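Local coordinates for protein CCMAN5 (Cellulosimicrobium cellulans, PDB 2XSG) that hydrolyses alpha-mannosidic linkages as a family GH92 glycoside hydrolase and enables mannose-6-phosphate modification of yeast-produced human lysosomal enzymes, at residues R42-R47 / E164-T168; K58-F62 / Y113-L117; A136-A140 / F275-R279. All coordinates share one frame. Numbering follows the deposited sequence.

Interaction 1: residues R42-R47 / E164-T168; sequences RTTPGR and ETNNT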
ATOM      1  N   ARG A  42     -15.192   3.360  12.927  1.00  3.77           N
ATOM      2  CA  ARG A  42     -14.823   4.774  12.883  1.00  4.43           C
ATOM      3  C   ARG A  42     -14.718   5.380  14.267  1.00  5.13           C
ATOM      4  O   ARG A  42     -15.715   5.482  14.974  1.00  5.97           O
ATOM      5  CB  ARG A  42     -15.849   5.574  12.075  1.00  4.27           C
ATOM      6  CG  ARG A  42     -15.364   6.967  11.650  1.00  3.57           C
ATOM      7  CD  ARG A  42     -16.247   7.491  10.498  1.00  4.58           C
ATOM      8  NE  ARG A  42     -15.668   8.636   9.783  1.00  4.58           N
ATOM      9  CZ  ARG A  42     -14.717   8.555   8.849  1.00  5.83           C
ATOM     10  NH1 ARG A  42     -14.187   7.380   8.536  1.00  3.56           N
ATOM     11  NH2 ARG A  42     -14.270   9.662   8.250  1.00  5.42           N
ATOM     12  N   THR A  43     -13.529   5.821  14.656  1.00  5.66           N
ATOM     13  CA  THR A  43     -13.395   6.444  15.977  1.00  5.82           C
ATOM     14  C   THR A  43     -13.889   7.892  15.966  1.00  6.52           C
ATOM     15  O   THR A  43     -14.038   8.499  14.908  1.00  5.81           O
ATOM     16  CB  THR A  43     -11.959   6.359  16.562  1.00  5.79           C
ATOM     17  OG1 THR A  43     -11.031   7.040  15.715  1.00  4.51           O
ATOM     18  CG2 THR A  43     -11.526   4.915  16.731  1.00  4.34           C
ATOM     19  N   THR A  44     -14.147   8.435  17.150  1.00  7.03           N
ATOM     20  CA  THR A  44     -14.551   9.840  17.277  1.00  7.54           C
ATOM     21  C   THR A  44     -14.057  10.363  18.623  1.00  7.71           C
ATOM     22  O   THR A  44     -13.989   9.589  19.590  1.00  7.99           O
ATOM     23  CB  THR A  44     -16.090   9.983  17.137  1.00  7.97           C
ATOM     24  OG1 THR A  44     -16.475  11.336  17.385  1.00  8.55           O
ATOM     25  CG2 THR A  44     -16.835   9.038  18.100  1.00  6.60           C
ATOM     26  N   PRO A  45     -13.689  11.660  18.703  1.00  7.70           N
ATOM     27  CA  PRO A  45     -13.681  12.691  17.662  1.00  7.64           C
ATOM     28  C   PRO A  45     -12.452  12.631  16.754  1.00  7.08           C
ATOM     29  O   PRO A  45     -12.423  13.293  15.711  1.00  8.14           O
ATOM     30  CB  PRO A  45     -13.665  13.989  18.468  1.00  7.52           C
ATOM     31  CG  PRO A  45     -12.904  13.637  19.696  1.00  8.28           C
ATOM     32  CD  PRO A  45     -13.235  12.194  20.003  1.00  8.17           C
ATOM     33  N   GLY A  46     -11.441  11.874  17.153  1.00  6.69           N
ATOM     34  CA  GLY A  46     -10.211  11.737  16.359  1.00  5.22           C
ATOM     35  C   GLY A  46     -10.206  10.435  15.577  1.00  5.31           C
ATOM     36  O   GLY A  46     -10.912   9.485  15.916  1.00  4.60           O
ATOM     37  N   ARG A  47      -9.417  10.402  14.505  1.00  4.76           N
ATOM     38  CA  ARG A  47      -9.287   9.224  13.672  1.00  4.33           C
ATOM     39  C   ARG A  47      -7.917   9.279  13.019  1.00  3.87           C
ATOM     40  O   ARG A  47      -7.289  10.343  12.982  1.00  3.80           O
ATOM     41  CB  ARG A  47     -10.394   9.184  12.594  1.00  4.56           C
ATOM     42  CG  ARG A  47     -10.436  10.398  11.614  1.00  4.17           C
ATOM     43  CD  ARG A  47     -11.571  10.234  10.625  1.00  4.10           C
ATOM     44  NE  ARG A  47     -11.615  11.241   9.559  1.00  3.81           N
ATOM     45  CZ  ARG A  47     -10.930  11.195   8.410  1.00  2.00           C
ATOM     46  NH1 ARG A  47     -10.093  10.213   8.139  1.00  2.00           N
ATOM     47  NH2 ARG A  47     -11.088  12.154   7.525  1.00  2.00           N
ATOM     48  N   GLU A 164     -23.384  10.364   3.612  1.00  4.37           N
ATOM     49  CA  GLU A 164     -22.569  11.562   3.411  1.00  4.22           C
ATOM     50  C   GLU A 164     -21.106  11.296   3.786  1.00  3.63           C
ATOM     51  O   GLU A 164     -20.211  11.806   3.134  1.00  2.90           O
ATOM     52  CB  GLU A 164     -23.132  12.742   4.207  1.00  4.51           C
ATOM     53  CG  GLU A 164     -22.527  14.097   3.819  1.00  6.48           C
ATOM     54  CD  GLU A 164     -21.180  14.366   4.498  1.00  9.30           C
ATOM     55  OE1 GLU A 164     -20.861  13.704   5.508  1.00  9.43           O
ATOM     56  OE2 GLU A 164     -20.428  15.238   4.009  1.00 11.85           O
ATOM     57  N   THR A 165     -20.888  10.490   4.835  1.00  3.56           N
ATOM     58  CA  THR A 165     -19.556  10.211   5.410  1.00  3.08           C
ATOM     59  C   THR A 165     -18.532   9.841   4.337  1.00  3.51           C
ATOM     60  O   THR A 165     -18.763   8.937   3.521  1.00  3.41           O
ATOM     61  CB  THR A 165     -19.623   9.083   6.469  1.00  2.92           C
ATOM     62  OG1 THR A 165     -20.690   9.343   7.382  1.00  4.30           O
ATOM     63  CG2 THR A 165     -18.309   8.953   7.244  1.00  2.68           C
ATOM     64  N   ASN A 166     -17.431  10.589   4.317  1.00  2.92           N
ATOM     65  CA  ASN A 166     -16.276  10.267   3.473  1.00  3.13           C
ATOM     66  C   ASN A 166     -15.012  10.794   4.127  1.00  3.00           C
ATOM     67  O   ASN A 166     -15.054  11.841   4.771  1.00  2.83           O
ATOM     68  CB  ASN A 166     -16.441  10.869   2.072  1.00  2.16           C
ATOM     69  CG  ASN A 166     -15.379  10.385   1.107  1.00  3.11           C
ATOM     70  OD1 ASN A 166     -14.275  10.921   1.069  1.00  3.68           O
ATOM     71  ND2 ASN A 166     -15.718   9.380   0.296  1.00  2.36           N
ATOM     72  N   ASN A 167     -13.899  10.083   3.941  1.00  2.90           N
ATOM     73  CA  ASN A 167     -12.609  10.484   4.514  1.00  3.44           C
ATOM     74  C   ASN A 167     -12.044  11.791   3.970  1.00  3.97           C
ATOM     75  O   ASN A 167     -11.249  12.458   4.648  1.00  4.22           O
ATOM     76  CB  ASN A 167     -11.578   9.343   4.417  1.00  2.69           C
ATOM     77  CG  ASN A 167     -11.885   8.214   5.387  1.00  2.71           C
ATOM     78  OD1 ASN A 167     -12.435   8.446   6.466  1.00  3.87           O
ATOM     79  ND2 ASN A 167     -11.553   7.001   5.010  1.00  2.12           N
ATOM     80  N   THR A 168     -12.479  12.162   2.769  1.00  4.11           N
ATOM     81  CA  THR A 168     -12.034  13.404   2.149  1.00  4.11           C
ATOM     82  C   THR A 168     -13.172  14.249   1.597  1.00  3.76           C
ATOM     83  O   THR A 168     -13.281  15.414   1.944  1.00  4.27           O
ATOM     84  CB  THR A 168     -10.985  13.149   1.052  1.00  3.74           C
ATOM     85  OG1 THR A 168      -9.778  12.691   1.662  1.00  5.39           O
ATOM     86  CG2 THR A 168     -10.684  14.430   0.272  1.00  3.94           C
TER

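Interaction 2: residues K58-F62 / Y113-L117; sequences KISGF and YSVGL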
ATOM      1  N   LYS A  58     -13.986   6.360  21.649  1.00  6.41           N
ATOM      2  CA  LYS A  58     -15.341   6.278  21.140  1.00  6.64           C
ATOM      3  C   LYS A  58     -15.366   5.858  19.683  1.00  6.57           C
ATOM      4  O   LYS A  58     -14.465   6.184  18.913  1.00  6.23           O
ATOM      5  CB  LYS A  58     -16.090   7.590  21.336  1.00  6.76           C
ATOM      6  CG  LYS A  58     -16.447   7.843  22.793  1.00  9.64           C
ATOM      7  CD  LYS A  58     -16.706   9.296  23.050  1.00 12.67           C
ATOM      8  CE  LYS A  58     -16.973   9.527  24.525  1.00 14.62           C
ATOM      9  NZ  LYS A  58     -17.172  10.967  24.764  1.00 16.88           N
ATOM     10  N   ILE A  59     -16.412   5.119  19.341  1.00  5.85           N
ATOM     11  CA  ILE A  59     -16.673   4.665  17.989  1.00  5.57           C
ATOM     12  C   ILE A  59     -18.100   5.047  17.622  1.00  4.97           C
ATOM     13  O   ILE A  59     -19.023   4.871  18.410  1.00  4.21           O
ATOM     14  CB  ILE A  59     -16.468   3.133  17.877  1.00  5.86           C
ATOM     15  CG1 ILE A  59     -14.964   2.811  17.885  1.00  4.89           C
ATOM     16  CG2 ILE A  59     -17.212   2.543  16.658  1.00  5.29           C
ATOM     17  CD1 ILE A  59     -14.627   1.333  17.765  1.00  5.71           C
ATOM     18  N   SER A  60     -18.265   5.579  16.417  1.00  4.26           N
ATOM     19  CA  SER A  60     -19.582   5.853  15.880  1.00  4.00           C
ATOM     20  C   SER A  60     -20.113   4.568  15.233  1.00  3.83           C
ATOM     21  O   SER A  60     -20.977   3.906  15.806  1.00  4.36           O
ATOM     22  CB  SER A  60     -19.500   7.028  14.898  1.00  3.90           C
ATOM     23  OG  SER A  60     -18.511   6.757  13.911  1.00  5.25           O
ATOM     24  N   GLY A  61     -19.563   4.173  14.086  1.00  3.99           N
ATOM     25  CA  GLY A  61     -20.023   2.981  13.363  1.00  3.12           C
ATOM     26  C   GLY A  61     -19.008   2.385  12.390  1.00  3.40           C
ATOM     27  O   GLY A  61     -17.802   2.518  12.580  1.00  2.69           O
ATOM     28  N   PHE A  62     -19.504   1.733  11.337  1.00  3.60           N
ATOM     29  CA  PHE A  62     -18.646   1.075  10.345  1.00  4.01           C
ATOM     30  C   PHE A  62     -18.823   1.642   8.939  1.00  4.03           C
ATOM     31  O   PHE A  62     -19.944   1.787   8.459  1.00  4.05           O
ATOM     32  CB  PHE A  62     -18.916  -0.430  10.344  1.00  4.19           C
ATOM     33  CG  PHE A  62     -18.682  -1.073  11.681  1.00  4.94           C
ATOM     34  CD1 PHE A  62     -17.414  -1.537  12.023  1.00  4.33           C
ATOM     35  CD2 PHE A  62     -19.715  -1.181  12.611  1.00  4.97           C
ATOM     36  CE1 PHE A  62     -17.171  -2.114  13.248  1.00  4.09           C
ATOM     37  CE2 PHE A  62     -19.483  -1.767  13.862  1.00  6.99           C
ATOM     38  CZ  PHE A  62     -18.198  -2.232  14.181  1.00  6.71           C
ATOM     39  N   TYR A 113     -13.949  -8.064  12.489  1.00  4.90           N
ATOM     40  CA  TYR A 113     -13.709  -7.144  13.595  1.00  5.36           C
ATOM     41  C   TYR A 113     -14.906  -7.152  14.566  1.00  5.85           C
ATOM     42  O   TYR A 113     -16.059  -7.195  14.134  1.00  6.22           O
ATOM     43  CB  TYR A 113     -13.427  -5.735  13.063  1.00  4.96           C
ATOM     44  CG  TYR A 113     -13.368  -4.675  14.137  1.00  5.13           C
ATOM     45  CD1 TYR A 113     -14.545  -4.102  14.637  1.00  5.28           C
ATOM     46  CD2 TYR A 113     -12.156  -4.231  14.634  1.00  4.85           C
ATOM     47  CE1 TYR A 113     -14.512  -3.129  15.608  1.00  4.04           C
ATOM     48  CE2 TYR A 113     -12.106  -3.249  15.614  1.00  4.63           C
ATOM     49  CZ  TYR A 113     -13.292  -2.702  16.095  1.00  5.72           C
ATOM     50  OH  TYR A 113     -13.264  -1.748  17.081  1.00  5.62           O
ATOM     51  N   SER A 114     -14.630  -7.133  15.869  1.00  5.28           N
ATOM     52  CA  SER A 114     -15.707  -7.150  16.869  1.00  5.75           C
ATOM     53  C   SER A 114     -15.386  -6.190  18.020  1.00  5.24           C
ATOM     54  O   SER A 114     -14.209  -6.021  18.392  1.00  4.46           O
ATOM     55  CB  SER A 114     -15.969  -8.581  17.378  1.00  6.19           C
ATOM     56  OG  SER A 114     -15.972  -9.543  16.312  1.00  6.84           O
ATOM     57  N   VAL A 115     -16.429  -5.543  18.556  1.00  4.90           N
ATOM     58  CA  VAL A 115     -16.289  -4.553  19.635  1.00  4.53           C
ATOM     59  C   VAL A 115     -17.599  -4.427  20.424  1.00  5.42           C
ATOM     60  O   VAL A 115     -18.711  -4.546  19.863  1.00  5.42           O
ATOM     61  CB  VAL A 115     -15.862  -3.154  19.095  1.00  4.69           C
ATOM     62  CG1 VAL A 115     -16.963  -2.514  18.208  1.00  3.03           C
ATOM     63  CG2 VAL A 115     -15.469  -2.198  20.245  1.00  4.48           C
ATOM     64  N   GLY A 116     -17.460  -4.241  21.728  1.00  4.56           N
ATOM     65  CA  GLY A 116     -18.593  -3.907  22.576  1.00  5.51           C
ATOM     66  C   GLY A 116     -18.720  -2.402  22.667  1.00  5.85           C
ATOM     67  O   GLY A 116     -17.802  -1.720  23.123  1.00  5.85           O
ATOM     68  N   LEU A 117     -19.850  -1.885  22.192  1.00  5.87           N
ATOM     69  CA  LEU A 117     -20.104  -0.453  22.183  1.00  5.77           C
ATOM     70  C   LEU A 117     -21.064  -0.104  23.299  1.00  6.13           C
ATOM     71  O   LEU A 117     -22.041  -0.816  23.507  1.00  6.77           O
ATOM     72  CB  LEU A 117     -20.694  -0.024  20.829  1.00  5.55           C
ATOM     73  CG  LEU A 117     -19.854  -0.287  19.575  1.00  4.53           C
ATOM     74  CD1 LEU A 117     -20.690  -0.023  18.278  1.00  3.81           C
ATOM     75  CD2 LEU A 117     -18.562   0.542  19.612  1.00  3.95           C
TER

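Interaction 3: residues A136-A140 / F275-R279; sequences AEVAA and FDAIR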
ATOM      1  N   ALA A 136     -21.132  -5.530  18.726  1.00  5.84           N
ATOM      2  CA  ALA A 136     -21.037  -5.403  17.288  1.00  5.25           C
ATOM      3  C   ALA A 136     -20.006  -6.383  16.749  1.00  4.73           C
ATOM      4  O   ALA A 136     -18.876  -6.435  17.220  1.00  4.61           O
ATOM      5  CB  ALA A 136     -20.675  -3.997  16.917  1.00  5.11           C
ATOM      6  N   GLU A 137     -20.412  -7.154  15.751  1.00  3.93           N
ATOM      7  CA  GLU A 137     -19.498  -8.006  15.017  1.00  3.46           C
ATOM      8  C   GLU A 137     -19.640  -7.708  13.511  1.00  3.15           C
ATOM      9  O   GLU A 137     -20.753  -7.672  12.987  1.00  2.65           O
ATOM     10  CB  GLU A 137     -19.850  -9.468  15.251  1.00  3.89           C
ATOM     11  CG  GLU A 137     -19.592 -10.005  16.649  1.00  3.76           C
ATOM     12  CD  GLU A 137     -20.292 -11.328  16.865  1.00  3.02           C
ATOM     13  OE1 GLU A 137     -19.633 -12.367  16.785  1.00  2.00           O
ATOM     14  OE2 GLU A 137     -21.524 -11.332  17.059  1.00  4.37           O
ATOM     15  N   VAL A 138     -18.518  -7.482  12.832  1.00  2.60           N
ATOM     16  CA  VAL A 138     -18.503  -7.418  11.369  1.00  2.00           C
ATOM     17  C   VAL A 138     -17.507  -8.442  10.792  1.00  2.22           C
ATOM     18  O   VAL A 138     -16.528  -8.826  11.458  1.00  2.00           O
ATOM     19  CB  VAL A 138     -18.196  -5.983  10.840  1.00  2.03           C
ATOM     20  CG1 VAL A 138     -19.277  -5.002  11.303  1.00  2.00           C
ATOM     21  CG2 VAL A 138     -16.811  -5.474  11.319  1.00  2.00           C
ATOM     22  N   ALA A 139     -17.791  -8.907   9.571  1.00  2.00           N
ATOM     23  CA  ALA A 139     -16.848  -9.685   8.779  1.00  2.00           C
ATOM     24  C   ALA A 139     -16.942  -9.240   7.317  1.00  2.00           C
ATOM     25  O   ALA A 139     -17.893  -8.545   6.945  1.00  2.00           O
ATOM     26  CB  ALA A 139     -17.148 -11.169   8.899  1.00  2.00           C
ATOM     27  N   ALA A 140     -15.985  -9.664   6.495  1.00  2.28           N
ATOM     28  CA  ALA A 140     -15.964  -9.282   5.078  1.00  3.29           C
ATOM     29  C   ALA A 140     -15.702 -10.437   4.137  1.00  4.45           C
ATOM     30  O   ALA A 140     -14.933 -11.338   4.463  1.00  4.72           O
ATOM     31  CB  ALA A 140     -14.909  -8.189   4.834  1.00  3.15           C
ATOM     32  N   PHE A 275     -23.636 -15.618   9.114  1.00  4.78           N
ATOM     33  CA  PHE A 275     -22.535 -14.733   9.487  1.00  4.80           C
ATOM     34  C   PHE A 275     -21.254 -15.523   9.812  1.00  4.45           C
ATOM     35  O   PHE A 275     -20.198 -15.242   9.256  1.00  3.13           O
ATOM     36  CB  PHE A 275     -22.950 -13.841  10.659  1.00  4.27           C
ATOM     37  CG  PHE A 275     -21.892 -12.863  11.095  1.00  5.79           C
ATOM     38  CD1 PHE A 275     -20.911 -13.237  12.021  1.00  6.64           C
ATOM     39  CD2 PHE A 275     -21.886 -11.560  10.602  1.00  6.01           C
ATOM     40  CE1 PHE A 275     -19.918 -12.330  12.429  1.00  5.98           C
ATOM     41  CE2 PHE A 275     -20.917 -10.649  11.001  1.00  6.99           C
ATOM     42  CZ  PHE A 275     -19.925 -11.035  11.926  1.00  7.94           C
ATOM     43  N   ASP A 276     -21.375 -16.518  10.697  1.00  4.76           N
ATOM     44  CA  ASP A 276     -20.238 -17.341  11.129  1.00  5.78           C
ATOM     45  C   ASP A 276     -19.512 -18.011   9.974  1.00  5.99           C
ATOM     46  O   ASP A 276     -18.268 -18.042   9.963  1.00  6.87           O
ATOM     47  CB  ASP A 276     -20.673 -18.416  12.152  1.00  6.07           C
ATOM     48  CG  ASP A 276     -20.987 -17.836  13.521  1.00  8.59           C
ATOM     49  OD1 ASP A 276     -20.720 -16.637  13.747  1.00 10.24           O
ATOM     50  OD2 ASP A 276     -21.515 -18.586  14.374  1.00 10.14           O
ATOM     51  N   ALA A 277     -20.282 -18.547   9.017  1.00  5.06           N
ATOM     52  CA  ALA A 277     -19.721 -19.223   7.837  1.00  5.08           C
ATOM     53  C   ALA A 277     -19.045 -18.260   6.860  1.00  5.08           C
ATOM     54  O   ALA A 277     -18.039 -18.609   6.258  1.00  5.19           O
ATOM     55  CB  ALA A 277     -20.785 -20.065   7.108  1.00  4.07           C
ATOM     56  N   ILE A 278     -19.603 -17.068   6.697  1.00  4.75           N
ATOM     57  CA  ILE A 278     -18.934 -16.038   5.902  1.00  5.84           C
ATOM     58  C   ILE A 278     -17.630 -15.592   6.568  1.00  6.01           C
ATOM     59  O   ILE A 278     -16.599 -15.482   5.906  1.00  6.86           O
ATOM     60  CB  ILE A 278     -19.870 -14.826   5.606  1.00  5.63           C
ATOM     61  CG1 ILE A 278     -21.086 -15.277   4.783  1.00  4.68           C
ATOM     62  CG2 ILE A 278     -19.109 -13.724   4.871  1.00  7.21           C
ATOM     63  CD1 ILE A 278     -22.334 -14.329   4.907  1.00  3.44           C
ATOM     64  N   ARG A 279     -17.668 -15.361   7.880  1.00  6.80           N
ATOM     65  CA  ARG A 279     -16.460 -15.002   8.635  1.00  6.83           C
ATOM     66  C   ARG A 279     -15.427 -16.122   8.546  1.00  6.83           C
ATOM     67  O   ARG A 279     -14.249 -15.867   8.288  1.00  6.59           O
ATOM     68  CB  ARG A 279     -16.795 -14.727  10.097  1.00  6.75           C
ATOM     69  CG  ARG A 279     -15.624 -14.163  10.940  1.00  8.35           C
ATOM     70  CD  ARG A 279     -15.919 -14.284  12.455  1.00 11.83           C
ATOM     71  NE  ARG A 279     -16.236 -15.680  12.743  1.00 14.01           N
ATOM     72  CZ  ARG A 279     -17.148 -16.115  13.602  1.00 14.91           C
ATOM     73  NH1 ARG A 279     -17.871 -15.260  14.337  1.00 15.32           N
ATOM     74  NH2 ARG A 279     -17.327 -17.429  13.712  1.00 11.97           N
TER

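Interaction 1: residues R42-R47 / E164-T168
Two arginines, R42 on strand 40-44 and R47 beyond the turn that follows it, converge on a single asparagine, N167, which they approach through different atoms. The strand and turn belong to the N-terminal beta-rich domain of this GH92 enzyme, and the turn contains a cis peptide bond before P45; the segment 164-168 lies in the loop between strands 158-162 and 169-179, and an Asx turn at N166 shapes it, with N166 OD1 accepting from T168 N at 2.8 Å. R42, extended with chi1 to chi3 all t, grips the carboxamide with both terminal nitrogens: NH1 and NH2 lie 2.9 and 2.8 Å from N167 OD1, which sits near the guanidinium plane. One face of the same guanidinium is covered by T165, whose CG2 lies 3.7 Å from R42 NE, and both side chains rest on L80. R47 addresses the backbone instead, and N167 OD1 lies over one face of its guanidinium. N167 ND2 donates to G75 O, and R47 NH1 bonds to S73 O, so the glycine-rich loop containing S73 and G75 completes the polar cluster. A bound bis-tris propane molecule lies about 11 Å from the N167 side chain. Across the turn, T43 OG1 donates a very short 2.5 Å bond to G46 O, while R47 NH2 closes the contact by donating to N167 O at 2.9 Å.

Interaction 2: residues K58-F62 / Y113-L117
Strands 58-62 and 113-117 cross face to face rather than pairing edge to edge: their short axes approach to 8.8 Å and their N-to-C directions differ by 109°. Both lie in the N-terminal domain of the GH92 enzyme, strand 58-63 in a three-stranded antiparallel sheet and strand 112-121 in the large antiparallel sheet. The CA atoms are closest at I59 and L117, 7.5 Å apart, and the gap widens to 10.1 Å between the CA atoms of F62 and Y113. The 58-62 backbone is irregular, since S60 and G61 both make backbone hydrogen bonds with R42 of the adjoining strand, as in a beta bulge. This breaks the usual alternation, so that I59 and F62, three residues apart, both serve this interface while S60 turns away. On 113-117 the alternation is regular, and Y113, V115 and L117 all point across.

I59 touches all three of these residues. Its CB lies 3.8 Å from L117 CD2, and its CD1 reaches 4.4 Å from V115 CG2 and 3.4 Å from Y113 OH. F62 meets Y113 rim to rim, with F62 CE1 3.6 Å from Y113 CD1, ring centroids 5.9 Å apart and planes at 68°, so neither ring covers the face of the other. F62 CZ adds a contact to V115 CG1 at 4.2 Å. P41 and F101 pack round the same cluster, and F62 continues onto A136 and V138.

All five contacting residues are buried. With the Y113 hydroxyl paired to E106 and no hydrogen bonds between the two segments, the contact rests on apolar and aromatic surface.

Interaction 3: residues A136-A140 / F275-R279
Helix 275-290 packs on one face of an antiparallel sheet, and F275, in the first turn of that helix, has the most surface covered by strand 136-140, followed by A139 and E137. The t rotamer of F275 sends the ring onto the strand backbone, where its tip lies along three successive residues: CE2 is 3.6 Å from E137 O, and CZ is 3.7 Å from V138 C and 3.8 Å from A139 N. The F275 CZ atom also touches E137 CB at 3.7 Å and A139 CB at 4.1 Å, while V146 and R148 of the neighbouring strand lie against the same side chain. The CA atoms of the two segments come nearest at A139 and R279, 5.3 Å apart; the A139 methyl is small enough to meet R279 CB at 3.8 Å. The strand alternates, so E137 and A139 face the helix while V138 points away from it, toward F62. The strand belongs to the GH92 N-terminal region and the helix to the catalytic-domain sequence region, so the contact links the two. R148 of strand 144-150 forms salt bridges with both acids, E137 and D276. E137 OE1 and R279 NH1 are 4.2 Å apart, beyond a salt bridge; R279 NH1 instead pairs within the helix with D276 OD1 at 3.2 Å.

The three contacts follow one another through the N-terminal beta domain to a helix of the catalytic-domain sequence region. Strands 40-44 and 58-63 are neighbours in a three-stranded sheet, which joins interaction 1 to interaction 2, their centres 13 Å apart. Strands 112-121 and 133-140 pair in the larger sheet, which joins interaction 2 to interaction 3, 14 Å on. Interactions 1 and 3 do not touch, with centres 23 Å apart. Along the chain, interaction 2 falls wholly between the segments of interaction 1, whereas interaction 3 opens at 136-140, before 164-168, and closes only at 275-279. Loop, small sheet, large sheet and helix are therefore tied together in succession by segments far apart in sequence.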